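Local coordinates for Thiol:disulfide interchange protein DsbA (Pseudomonas aeruginosa, PDB 4ZL8) that probably introduces disulfide bonds into other periplasmic proteins by handing over its own redox-active disulfide, as a thioredoxin-fold oxidoreductase of the DsbA family, at residues 6-12 with 177-182; 22-26 with 56-61; 75-80 with 134-138; 90-94 with 114-120. The protein carries 1 engineered substitution. All coordinates share one frame; numbering follows the deposited sequence.

Contact 1. Residues 6-12 with 177-182; sequences YTAGKEY and KLADYL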
loop_
_atom_site.group_PDB
_atom_site.type_symbol
_atom_site.label_atom_id
_atom_site.label_comp_id
_atom_site.label_asym_id
_atom_site.label_seq_id
_atom_site.Cartn_x
_atom_site.Cartn_y
_atom_site.Cartn_z
ATOM N N TYR A 6 -21.033 -1.858 -12.242
ATOM C CA TYR A 6 -20.378 -0.620 -11.818
ATOM C C TYR A 6 -20.394 0.420 -12.930
ATOM O O TYR A 6 -20.522 0.083 -14.105
ATOM C CB TYR A 6 -18.951 -0.930 -11.394
ATOM C CG TYR A 6 -18.891 -1.964 -10.295
ATOM C CD1 TYR A 6 -19.227 -1.639 -8.992
ATOM C CD2 TYR A 6 -18.541 -3.279 -10.571
ATOM C CE1 TYR A 6 -19.173 -2.575 -7.988
ATOM C CE2 TYR A 6 -18.488 -4.216 -9.583
ATOM C CZ TYR A 6 -18.804 -3.873 -8.293
ATOM O OH TYR A 6 -18.776 -4.817 -7.306
ATOM N N THR A 7 -20.272 1.690 -12.554
ATOM C CA THR A 7 -20.364 2.779 -13.514
ATOM C C THR A 7 -19.147 3.669 -13.345
ATOM O O THR A 7 -18.894 4.171 -12.248
ATOM C CB THR A 7 -21.603 3.644 -13.271
ATOM O OG1 THR A 7 -22.794 2.843 -13.358
ATOM C CG2 THR A 7 -21.687 4.760 -14.301
ATOM N N ALA A 8 -18.397 3.866 -14.423
ATOM C CA ALA A 8 -17.261 4.765 -14.384
ATOM C C ALA A 8 -17.758 6.161 -14.024
ATOM O O ALA A 8 -18.723 6.663 -14.620
ATOM C CB ALA A 8 -16.534 4.766 -15.719
ATOM N N GLY A 9 -17.092 6.772 -13.049
ATOM C CA GLY A 9 -17.478 8.057 -12.508
ATOM C C GLY A 9 -18.242 7.964 -11.205
ATOM O O GLY A 9 -18.399 8.958 -10.503
ATOM N N LYS A 10 -18.728 6.770 -10.885
ATOM C CA LYS A 10 -19.476 6.538 -9.660
ATOM C C LYS A 10 -18.619 5.762 -8.651
ATOM O O LYS A 10 -17.951 6.352 -7.803
ATOM C CB LYS A 10 -20.777 5.796 -9.996
ATOM C CG LYS A 10 -21.724 5.612 -8.834
ATOM C CD LYS A 10 -23.066 5.118 -9.341
ATOM C CE LYS A 10 -24.004 4.737 -8.219
ATOM N NZ LYS A 10 -25.325 4.325 -8.759
ATOM N N GLU A 11 -18.582 4.437 -8.757
ATOM C CA GLU A 11 -17.857 3.653 -7.773
ATOM C C GLU A 11 -16.336 3.724 -7.976
ATOM O O GLU A 11 -15.575 3.497 -7.063
ATOM C CB GLU A 11 -18.323 2.191 -7.800
ATOM C CG GLU A 11 -19.795 1.975 -7.484
ATOM C CD GLU A 11 -20.664 1.980 -8.719
ATOM O OE1 GLU A 11 -20.211 2.394 -9.804
ATOM O OE2 GLU A 11 -21.829 1.530 -8.630
ATOM N N TYR A 12 -15.913 4.017 -9.199
ATOM C CA TYR A 12 -14.504 4.204 -9.537
ATOM C C TYR A 12 -14.393 5.285 -10.596
ATOM O O TYR A 12 -15.379 5.603 -11.254
ATOM C CB TYR A 12 -13.872 2.904 -10.075
ATOM C CG TYR A 12 -14.385 2.461 -11.428
ATOM C CD1 TYR A 12 -13.670 2.718 -12.595
ATOM C CD2 TYR A 12 -15.573 1.757 -11.537
ATOM C CE1 TYR A 12 -14.151 2.312 -13.820
ATOM C CE2 TYR A 12 -16.066 1.346 -12.759
ATOM C CZ TYR A 12 -15.345 1.614 -13.901
ATOM O OH TYR A 12 -15.824 1.208 -15.129
ATOM N N LYS A 177 -14.897 -6.574 -4.390
ATOM C CA LYS A 177 -15.661 -7.005 -5.560
ATOM C C LYS A 177 -15.392 -6.100 -6.740
ATOM O O LYS A 177 -15.288 -6.563 -7.881
ATOM C CB LYS A 177 -17.158 -7.015 -5.267
ATOM C CG LYS A 177 -17.602 -8.041 -4.289
ATOM C CD LYS A 177 -19.127 -7.986 -4.110
ATOM C CE LYS A 177 -19.592 -8.982 -3.082
ATOM N NZ LYS A 177 -21.044 -8.819 -2.831
ATOM N N LEU A 178 -15.302 -4.799 -6.500
ATOM C CA LEU A 178 -15.003 -3.857 -7.561
ATOM C C LEU A 178 -13.593 -4.090 -8.087
ATOM O O LEU A 178 -13.371 -4.107 -9.310
ATOM C CB LEU A 178 -15.225 -2.432 -7.041
ATOM C CG LEU A 178 -14.791 -1.312 -7.980
ATOM C CD1 LEU A 178 -15.457 -1.373 -9.346
ATOM C CD2 LEU A 178 -15.086 0.026 -7.318
ATOM N N ALA A 179 -12.634 -4.321 -7.199
ATOM C CA ALA A 179 -11.284 -4.665 -7.646
ATOM C C ALA A 179 -11.319 -5.905 -8.540
ATOM O O ALA A 179 -10.678 -5.918 -9.591
ATOM C CB ALA A 179 -10.351 -4.895 -6.471
ATOM N N ASP A 180 -12.038 -6.932 -8.115
ATOM C CA ASP A 180 -12.123 -8.155 -8.903
ATOM C C ASP A 180 -12.674 -7.853 -10.298
ATOM O O ASP A 180 -12.178 -8.385 -11.291
ATOM C CB ASP A 180 -13.057 -9.155 -8.216
ATOM C CG ASP A 180 -12.437 -9.818 -6.994
ATOM O OD1 ASP A 180 -11.204 -9.789 -6.849
ATOM O OD2 ASP A 180 -13.218 -10.390 -6.189
ATOM N N TYR A 181 -13.748 -7.078 -10.365
ATOM C CA TYR A 181 -14.372 -6.682 -11.625
ATOM C C TYR A 181 -13.370 -5.988 -12.544
ATOM O O TYR A 181 -13.274 -6.299 -13.735
ATOM C CB TYR A 181 -15.552 -5.772 -11.306
ATOM C CG TYR A 181 -16.231 -5.099 -12.460
ATOM C CD1 TYR A 181 -17.345 -5.669 -13.069
ATOM C CD2 TYR A 181 -15.799 -3.858 -12.901
ATOM C CE1 TYR A 181 -17.998 -5.019 -14.095
ATOM C CE2 TYR A 181 -16.435 -3.202 -13.917
ATOM C CZ TYR A 181 -17.531 -3.774 -14.513
ATOM O OH TYR A 181 -18.179 -3.097 -15.524
ATOM N N LEU A 182 -12.603 -5.056 -11.987
ATOM C CA LEU A 182 -11.645 -4.296 -12.778
ATOM C C LEU A 182 -10.457 -5.153 -13.205
ATOM O O LEU A 182 -9.905 -4.988 -14.301
ATOM C CB LEU A 182 -11.212 -3.036 -12.023
ATOM C CG LEU A 182 -12.373 -2.062 -11.846
ATOM C CD1 LEU A 182 -11.945 -0.981 -10.827
ATOM C CD2 LEU A 182 -12.842 -1.435 -13.133
HETATM O O HOH W 1 -17.849 -0.410 -15.849
#

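Contact 2. Residues 22-26 with 56-61; sequences SQPGK and ADVHFV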
loop_
_atom_site.group_PDB
_atom_site.type_symbol
_atom_site.label_atom_id
_atom_site.label_comp_id
_atom_site.label_asym_id
_atom_site.label_seq_id
_atom_site.Cartn_x
_atom_site.Cartn_y
_atom_site.Cartn_z
ATOM N N SER A 22 4.099 -1.373 -11.630
ATOM C CA SER A 22 5.368 -1.732 -11.016
ATOM C C SER A 22 5.957 -3.020 -11.579
ATOM O O SER A 22 7.178 -3.189 -11.592
ATOM C CB SER A 22 5.211 -1.848 -9.495
ATOM O OG SER A 22 4.224 -2.776 -9.117
ATOM N N GLN A 23 5.091 -3.921 -12.032
ATOM C CA GLN A 23 5.532 -5.161 -12.647
ATOM C C GLN A 23 4.829 -5.355 -13.977
ATOM O O GLN A 23 3.771 -5.982 -14.050
ATOM C CB GLN A 23 5.263 -6.330 -11.717
ATOM C CG GLN A 23 6.181 -6.374 -10.515
ATOM C CD GLN A 23 6.016 -7.604 -9.627
ATOM O OE1 GLN A 23 6.633 -7.681 -8.562
ATOM N NE2 GLN A 23 5.190 -8.564 -10.051
ATOM N N PRO A 24 5.415 -4.810 -15.055
ATOM C CA PRO A 24 4.796 -4.967 -16.366
ATOM C C PRO A 24 4.522 -6.421 -16.677
ATOM O O PRO A 24 5.355 -7.316 -16.407
ATOM C CB PRO A 24 5.824 -4.368 -17.312
ATOM C CG PRO A 24 6.500 -3.317 -16.463
ATOM C CD PRO A 24 6.574 -3.906 -15.094
ATOM N N GLY A 25 3.342 -6.644 -17.229
ATOM C CA GLY A 25 2.905 -7.978 -17.565
ATOM C C GLY A 25 1.919 -8.564 -16.590
ATOM O O GLY A 25 1.268 -9.558 -16.895
ATOM N N LYS A 26 1.830 -7.976 -15.402
ATOM C CA LYS A 26 0.817 -8.356 -14.433
ATOM C C LYS A 26 -0.168 -7.242 -14.224
ATOM O O LYS A 26 0.160 -6.062 -14.369
ATOM C CB LYS A 26 1.443 -8.736 -13.101
ATOM C CG LYS A 26 2.273 -10.002 -13.206
ATOM C CD LYS A 26 2.681 -10.558 -11.859
ATOM C CE LYS A 26 3.342 -11.910 -12.041
ATOM N NZ LYS A 26 3.764 -12.467 -10.729
ATOM N N ALA A 56 -2.192 -15.744 -10.575
ATOM C CA ALA A 56 -0.778 -15.610 -10.900
ATOM C C ALA A 56 -0.485 -14.410 -11.786
ATOM O O ALA A 56 0.668 -13.988 -11.859
ATOM C CB ALA A 56 -0.258 -16.861 -11.543
ATOM N N ASP A 57 -1.493 -13.837 -12.445
ATOM C CA ASP A 57 -1.264 -12.688 -13.309
ATOM C C ASP A 57 -1.592 -11.368 -12.640
ATOM O O ASP A 57 -1.623 -10.345 -13.307
ATOM C CB ASP A 57 -2.039 -12.809 -14.634
ATOM C CG ASP A 57 -3.557 -12.869 -14.449
ATOM O OD1 ASP A 57 -4.018 -13.170 -13.335
ATOM O OD2 ASP A 57 -4.281 -12.665 -15.454
ATOM N N VAL A 58 -1.823 -11.386 -11.325
ATOM C CA VAL A 58 -2.106 -10.167 -10.582
ATOM C C VAL A 58 -0.936 -9.898 -9.633
ATOM O O VAL A 58 -0.404 -10.805 -9.020
ATOM C CB VAL A 58 -3.408 -10.322 -9.792
ATOM C CG1 VAL A 58 -3.649 -9.117 -8.902
ATOM C CG2 VAL A 58 -4.572 -10.534 -10.751
ATOM N N HIS A 59 -0.551 -8.631 -9.529
ATOM C CA HIS A 59 0.491 -8.199 -8.592
ATOM C C HIS A 59 -0.082 -7.179 -7.614
ATOM O O HIS A 59 -0.364 -6.041 -7.983
ATOM C CB HIS A 59 1.640 -7.583 -9.385
ATOM C CG HIS A 59 2.711 -6.955 -8.557
ATOM N ND1 HIS A 59 3.359 -7.614 -7.533
ATOM C CD2 HIS A 59 3.288 -5.740 -8.649
ATOM C CE1 HIS A 59 4.265 -6.809 -7.002
ATOM N NE2 HIS A 59 4.251 -5.671 -7.673
ATOM N N PHE A 60 -0.285 -7.619 -6.380
ATOM C CA PHE A 60 -0.790 -6.766 -5.321
ATOM C C PHE A 60 0.377 -6.120 -4.604
ATOM O O PHE A 60 1.338 -6.789 -4.217
ATOM C CB PHE A 60 -1.608 -7.577 -4.318
ATOM C CG PHE A 60 -2.043 -6.779 -3.129
ATOM C CD1 PHE A 60 -3.107 -5.917 -3.213
ATOM C CD2 PHE A 60 -1.357 -6.882 -1.940
ATOM C CE1 PHE A 60 -3.486 -5.163 -2.108
ATOM C CE2 PHE A 60 -1.724 -6.136 -0.848
ATOM C CZ PHE A 60 -2.770 -5.283 -0.935
ATOM N N VAL A 61 0.267 -4.816 -4.388
ATOM C CA VAL A 61 1.269 -4.125 -3.608
ATOM C C VAL A 61 0.640 -3.030 -2.786
ATOM O O VAL A 61 -0.367 -2.444 -3.146
ATOM C CB VAL A 61 2.355 -3.547 -4.477
ATOM C CG1 VAL A 61 1.775 -2.517 -5.394
ATOM C CG2 VAL A 61 3.492 -2.981 -3.631
HETATM O O HOH W 2 3.018 -15.208 -10.931
#

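Contact 3. Residues 75-80 with 134-138; sequences GQMFLT and IKGQM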
loop_
_atom_site.group_PDB
_atom_site.type_symbol
_atom_site.label_atom_id
_atom_site.label_comp_id
_atom_site.label_asym_id
_atom_site.label_seq_id
_atom_site.Cartn_x
_atom_site.Cartn_y
_atom_site.Cartn_z
ATOM N N GLY A 75 5.993 5.684 6.254
ATOM C CA GLY A 75 6.180 5.196 4.903
ATOM C C GLY A 75 7.612 4.772 4.635
ATOM O O GLY A 75 7.865 3.785 3.931
ATOM N N GLN A 76 8.562 5.496 5.204
ATOM C CA GLN A 76 9.966 5.161 5.050
ATOM C C GLN A 76 10.282 3.841 5.788
ATOM O O GLN A 76 11.049 3.010 5.291
ATOM C CB GLN A 76 10.836 6.318 5.529
ATOM C CG GLN A 76 12.297 6.181 5.121
ATOM C CD GLN A 76 13.077 7.453 5.266
ATOM O OE1 GLN A 76 12.529 8.553 5.170
ATOM N NE2 GLN A 76 14.372 7.321 5.496
ATOM N N MET A 77 9.643 3.604 6.929
ATOM C CA MET A 77 9.742 2.323 7.621
ATOM C C MET A 77 9.215 1.202 6.711
ATOM O O MET A 77 9.876 0.171 6.533
ATOM C CB MET A 77 8.986 2.373 8.961
ATOM C CG MET A 77 8.859 0.992 9.613
ATOM S SD MET A 77 8.186 1.018 11.283
ATOM C CE MET A 77 6.562 1.707 10.951
ATOM N N PHE A 78 8.043 1.404 6.111
ATOM C CA PHE A 78 7.476 0.409 5.199
ATOM C C PHE A 78 8.459 0.058 4.091
ATOM O O PHE A 78 8.734 -1.110 3.820
ATOM C CB PHE A 78 6.181 0.924 4.575
ATOM C CG PHE A 78 5.634 0.035 3.491
ATOM C CD1 PHE A 78 4.879 -1.078 3.802
ATOM C CD2 PHE A 78 5.880 0.311 2.169
ATOM C CE1 PHE A 78 4.387 -1.901 2.812
ATOM C CE2 PHE A 78 5.381 -0.508 1.180
ATOM C CZ PHE A 78 4.626 -1.615 1.516
ATOM N N LEU A 79 8.988 1.084 3.429
ATOM C CA LEU A 79 9.873 0.848 2.297
ATOM C C LEU A 79 11.183 0.187 2.713
ATOM O O LEU A 79 11.730 -0.624 1.982
ATOM C CB LEU A 79 10.150 2.143 1.530
ATOM C CG LEU A 79 8.937 2.732 0.844
ATOM C CD1 LEU A 79 9.221 4.145 0.340
ATOM C CD2 LEU A 79 8.455 1.865 -0.293
ATOM N N THR A 80 11.651 0.503 3.915
ATOM C CA THR A 80 12.845 -0.124 4.469
ATOM C C THR A 80 12.598 -1.615 4.673
ATOM O O THR A 80 13.429 -2.452 4.308
ATOM C CB THR A 80 13.274 0.549 5.785
ATOM O OG1 THR A 80 13.664 1.901 5.500
ATOM C CG2 THR A 80 14.443 -0.162 6.412
ATOM N N ILE A 134 16.804 4.043 -0.444
ATOM C CA ILE A 134 15.506 4.342 0.149
ATOM C C ILE A 134 15.085 5.784 -0.183
ATOM O O ILE A 134 13.912 6.041 -0.395
ATOM C CB ILE A 134 15.490 4.012 1.652
ATOM C CG1 ILE A 134 15.423 2.481 1.841
ATOM C CG2 ILE A 134 14.324 4.710 2.351
ATOM C CD1 ILE A 134 14.132 1.820 1.388
ATOM N N LYS A 135 16.023 6.711 -0.301
ATOM C CA LYS A 135 15.672 8.053 -0.764
ATOM C C LYS A 135 14.998 7.992 -2.130
ATOM O O LYS A 135 13.999 8.685 -2.380
ATOM C CB LYS A 135 16.885 8.976 -0.754
ATOM C CG LYS A 135 17.236 9.400 0.662
ATOM C CD LYS A 135 18.421 10.321 0.736
ATOM C CE LYS A 135 18.615 10.794 2.166
ATOM N NZ LYS A 135 18.489 9.690 3.167
ATOM N N GLY A 136 15.521 7.151 -3.014
ATOM C CA GLY A 136 14.933 6.949 -4.325
ATOM C C GLY A 136 13.562 6.307 -4.272
ATOM O O GLY A 136 12.648 6.731 -4.978
ATOM N N GLN A 137 13.397 5.290 -3.437
ATOM C CA GLN A 137 12.105 4.651 -3.299
ATOM C C GLN A 137 11.057 5.618 -2.757
ATOM O O GLN A 137 9.901 5.577 -3.173
ATOM C CB GLN A 137 12.191 3.383 -2.437
ATOM C CG GLN A 137 13.057 2.292 -3.064
ATOM C CD GLN A 137 12.485 1.812 -4.371
ATOM O OE1 GLN A 137 11.292 1.537 -4.470
ATOM N NE2 GLN A 137 13.332 1.722 -5.389
ATOM N N MET A 138 11.440 6.453 -1.794
ATOM C CA MET A 138 10.536 7.450 -1.234
ATOM C C MET A 138 10.079 8.391 -2.344
ATOM O O MET A 138 8.891 8.710 -2.473
ATOM C CB MET A 138 11.229 8.232 -0.103
ATOM C CG MET A 138 11.428 7.401 1.139
ATOM S SD MET A 138 9.929 7.239 2.107
ATOM C CE MET A 138 9.820 8.883 2.816
#

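Contact 4. Residues 90-94 with 114-120; sequences VHNAV and FLAGKGV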
loop_
_atom_site.group_PDB
_atom_site.type_symbol
_atom_site.label_atom_id
_atom_site.label_comp_id
_atom_site.label_asym_id
_atom_site.label_seq_id
_atom_site.Cartn_x
_atom_site.Cartn_y
_atom_site.Cartn_z
ATOM N N VAL A 90 6.363 -8.951 9.317
ATOM C CA VAL A 90 6.117 -8.079 10.470
ATOM C C VAL A 90 4.939 -7.118 10.245
ATOM O O VAL A 90 4.629 -6.303 11.110
ATOM C CB VAL A 90 7.361 -7.267 10.859
ATOM C CG1 VAL A 90 8.568 -8.180 11.109
ATOM C CG2 VAL A 90 7.701 -6.224 9.796
ATOM N N HIS A 91 4.270 -7.260 9.106
ATOM C CA HIS A 91 3.204 -6.333 8.708
ATOM C C HIS A 91 2.093 -6.211 9.757
ATOM O O HIS A 91 1.765 -5.096 10.197
ATOM C CB HIS A 91 2.619 -6.802 7.372
ATOM C CG HIS A 91 1.483 -5.964 6.879
ATOM N ND1 HIS A 91 1.662 -4.764 6.235
ATOM C CD2 HIS A 91 0.147 -6.177 6.918
ATOM C CE1 HIS A 91 0.481 -4.257 5.921
ATOM N NE2 HIS A 91 -0.449 -5.095 6.321
ATOM N N ASN A 92 1.512 -7.325 10.175
ATOM C CA ASN A 92 0.423 -7.303 11.147
ATOM C C ASN A 92 0.943 -6.720 12.459
ATOM O O ASN A 92 0.248 -5.946 13.122
ATOM C CB ASN A 92 -0.173 -8.689 11.411
ATOM C CG ASN A 92 -0.832 -9.310 10.182
ATOM O OD1 ASN A 92 -1.156 -8.632 9.217
ATOM N ND2 ASN A 92 -1.031 -10.620 10.225
ATOM N N ALA A 93 2.159 -7.090 12.844
ATOM C CA ALA A 93 2.728 -6.609 14.099
ATOM C C ALA A 93 2.904 -5.093 14.129
ATOM O O ALA A 93 2.716 -4.478 15.183
ATOM C CB ALA A 93 4.064 -7.306 14.375
ATOM N N VAL A 94 3.261 -4.497 13.000
ATOM C CA VAL A 94 3.430 -3.049 12.952
ATOM C C VAL A 94 2.076 -2.382 13.136
ATOM O O VAL A 94 1.932 -1.479 13.950
ATOM C CB VAL A 94 4.108 -2.588 11.646
ATOM C CG1 VAL A 94 4.061 -1.075 11.509
ATOM C CG2 VAL A 94 5.555 -3.080 11.589
ATOM N N PHE A 114 11.702 -1.673 18.350
ATOM C CA PHE A 114 10.495 -2.478 18.248
ATOM C C PHE A 114 10.710 -3.659 17.305
ATOM O O PHE A 114 10.357 -4.801 17.631
ATOM C CB PHE A 114 9.318 -1.642 17.739
ATOM C CG PHE A 114 8.144 -2.479 17.311
ATOM C CD1 PHE A 114 7.371 -3.121 18.245
ATOM C CD2 PHE A 114 7.853 -2.667 15.976
ATOM C CE1 PHE A 114 6.321 -3.925 17.849
ATOM C CE2 PHE A 114 6.796 -3.473 15.589
ATOM C CZ PHE A 114 6.043 -4.089 16.516
ATOM N N LEU A 115 11.248 -3.380 16.131
ATOM C CA LEU A 115 11.378 -4.388 15.089
ATOM C C LEU A 115 12.374 -5.474 15.482
ATOM O O LEU A 115 12.221 -6.622 15.077
ATOM C CB LEU A 115 11.749 -3.728 13.770
ATOM C CG LEU A 115 10.650 -2.855 13.160
ATOM C CD1 LEU A 115 11.262 -1.982 12.079
ATOM C CD2 LEU A 115 9.492 -3.721 12.626
ATOM N N ALA A 116 13.369 -5.142 16.305
ATOM C CA ALA A 116 14.296 -6.139 16.821
ATOM C C ALA A 116 13.540 -7.228 17.573
ATOM O O ALA A 116 13.891 -8.415 17.523
ATOM C CB ALA A 116 15.351 -5.484 17.735
ATOM N N GLY A 117 12.510 -6.832 18.310
ATOM C CA GLY A 117 11.677 -7.770 19.027
ATOM C C GLY A 117 10.943 -8.739 18.117
ATOM O O GLY A 117 10.491 -9.798 18.567
ATOM N N LYS A 118 10.828 -8.351 16.852
ATOM C CA LYS A 118 10.159 -9.166 15.843
ATOM C C LYS A 118 11.169 -9.853 14.918
ATOM O O LYS A 118 10.786 -10.411 13.886
ATOM C CB LYS A 118 9.184 -8.302 15.038
ATOM C CG LYS A 118 8.153 -7.574 15.901
ATOM C CD LYS A 118 7.310 -8.523 16.720
ATOM C CE LYS A 118 6.320 -7.781 17.624
ATOM N NZ LYS A 118 5.398 -8.717 18.319
ATOM N N GLY A 119 12.446 -9.825 15.296
ATOM C CA GLY A 119 13.493 -10.548 14.573
ATOM C C GLY A 119 14.287 -9.726 13.567
ATOM O O GLY A 119 15.250 -10.242 12.991
ATOM N N VAL A 120 13.939 -8.467 13.370
ATOM C CA VAL A 120 14.598 -7.643 12.369
ATOM C C VAL A 120 15.945 -7.120 12.868
ATOM O O VAL A 120 16.024 -6.500 13.928
ATOM C CB VAL A 120 13.698 -6.470 11.969
ATOM C CG1 VAL A 120 14.343 -5.578 10.900
ATOM C CG2 VAL A 120 12.368 -6.999 11.479
#

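Contact 1. Residues 6-12 with 177-182
In the thioredoxin fold of this protein, the N-terminal loop leading into strand 13-14 packs against the C-terminal helix 172-188, and an aromatic cluster of Tyr6, Tyr12 and Tyr181 interleaved with Leu178 and Leu182 makes the join. Tyr6 carries most of it. One face of its ring takes Leu178 CD1 in a CH-pi contact, 3.7 Å from the centroid and 15° off the normal, while the ring edge stands on the face of Tyr181 in a T-shaped pair. There Tyr6 CD2 lies 3.4 Å above the plane of the Tyr181 ring, over its centre, with the two planes at 69°. The phenol oxygen of Tyr6 ends against the helix, 3.4 Å from Lys177 CB. Leu178 also reaches the other end of the loop: its CD2 rests 3.5 Å from Glu11 O, whose hydrogen-bonding partner is Ser168 OG. With CG set between backbone N and carbonyl carbon (chi1 68°), the Tyr12 ring turns toward Leu182 and is sandwiched between Ala8 CA on one face and Leu182 CD2 on the opposite one, the methyl 4.0 Å from the centroid. Phe164 of strand 162-165 backs Tyr12 and both leucines. A water bonded to Tyr12 OH and Tyr181 OH, each at 2.7 Å, also donates to Tyr6 O. Direct attraction between loop and helix is therefore apolar and aromatic, with the polar link made through solvent.

Contact 2. Residues 22-26 with 56-61
His59, Lys26 and Gln23 bury the most surface where a type II beta turn, Gln23 to Lys26, folds against the start of strand 58-64, the outermost strand at one side of the thioredoxin-fold sheet. The turn leads into strand 27-33, the parallel neighbour of 58-64, so the contact lies at the point where the two strands come together. With chi1 at 173°, the imidazole swings away from the backbone N of His59 to lie against the Gln23 side chain. The amide of Gln23 lies flat on the ring, the planes 12° apart and Gln23 CD 3.1 Å above the ring plane over its centre. This is a face-on stack: Gln23 OE1 sits above His59 CE1 at 3.0 Å, and the amide atoms are poorly angled for bonding to either ring nitrogen. Gln23 CG adds a CH-pi contact over the same face. Ser22 OG comes instead to the ring edge, in plane, 3.1 Å from His59 CD2; this hydroxyl is hydrogen-bonded to Glu28 of strand 27-33. Lys26 runs out extended along the opposing backbone. Its CB packs 3.9 Å from His59 CB, and its CA lies 3.3 Å from Asp57 O. Beside it, the carboxylate of Asp57 forms a salt bridge with Arg187 of helix 172-188. The lysine tail ends at a water that bridges the segments, accepting from Lys26 NZ at 2.8 Å and donating to Ala56 O at 2.8 Å.

Contact 3. Residues 75-80 with 134-138
Short segments of helices 70-84 and 132-148 cross steeply, their axes 10.0 Å apart at closest approach and their N-to-C directions at 119°, within the helical part of this DsbA-family thioredoxin fold. Gln76 and Leu79 from one helix meet Ile134 and Met138 from the other. The Met138 chain is bent at both chi2 and chi3, which brings its thioether toward helix 70-84. Its sulfur touches Gln76 CA and Leu79 CD1, both at 3.6 Å, and its CE methyl lies 3.6 Å from Gln76 OE1. Leu66 packs on Met138 from outside the pair.

Ile134 sends its two branches to different places. CG2, anti to the backbone N, meets the aliphatic part of Gln76 at CG, 3.7 Å away, while CD1 rests against the backbone of the opposing helix, 3.5 Å from Leu79 O. Gln76 stretches out past Ile134 CG2 to hand its NE2 to Tyr129 O at the end of helix 122-129, which satisfies that NH2 group while the methylenes serve the apolar contact. Near Ile134 CD1, the hydroxyl of Thr80 turns back to its own helix: Thr80 OG1 donates to Gln76 O at 2.8 Å, 35° out of the carbonyl plane and from the face opposite Thr80 N.

Contact 4. Residues 90-94 with 114-120
Val90 points its two methyls at different partners on segment 114-120: CG1 lies 4.0 Å from both Lys118 CB and Val120 CG2, while CG2 faces Leu115 CD2. Its side chain crosses those of Leu115 and Val120 at about a right angle. Leu115 CD2 touches both valines, 4.1 Å from Val94 CG2 one turn on. That same Val94 methyl approaches the edge of the Phe114 ring, near its plane, and Phe114 CZ reaches on to Ala93 O at 3.6 Å. In one of two modelled conformers, and so less certainly, the Lys118 chain bends at chi2 (-59°) and brings its aliphatic end over Ala93, with CE 4.0 Å from Ala93 CB. A Schellman motif closes helix 108-116 with Gly119, at positive phi, as its C' residue. Val120 N bonds to Leu115 O at 3.0 Å and Gly119 N to Ala116 O, and the chain reversal brings Val120 back beside Val90. Helix 70-84 backs the interface: Leu81 packs on Val90 and Leu115, Met84 on Val120 and Met77 on Val94. Helices 87-99 and 108-116 thus meet each other and helix 70-84 within the helical part of the fold.

How the contacts relate
Contacts 1 and 2 belong to the thioredoxin-fold sheet and its surroundings, with centres 19 Å apart; helix 172-188, which carries residues 177-182 of contact 1, also packs on Val58 of contact 2 through Ile183 and Arg187. Contacts 3 and 4 lie in the helical part, their centres 17 Å apart, and touch directly where Met77 CE meets Val94 CG1 at 3.8 Å. Strand 58-64 runs on toward helix 70-84, so contact 2 leads along the chain to contact 3. Contact 1 lies across the chain's centre from contacts 3 and 4, about 35 Å from contact 4 between centres. The redox-active Cys37-Cys40 disulfide belongs to none of the four, though Tyr35, two residues before Cys37, packs on Met77 and Val94.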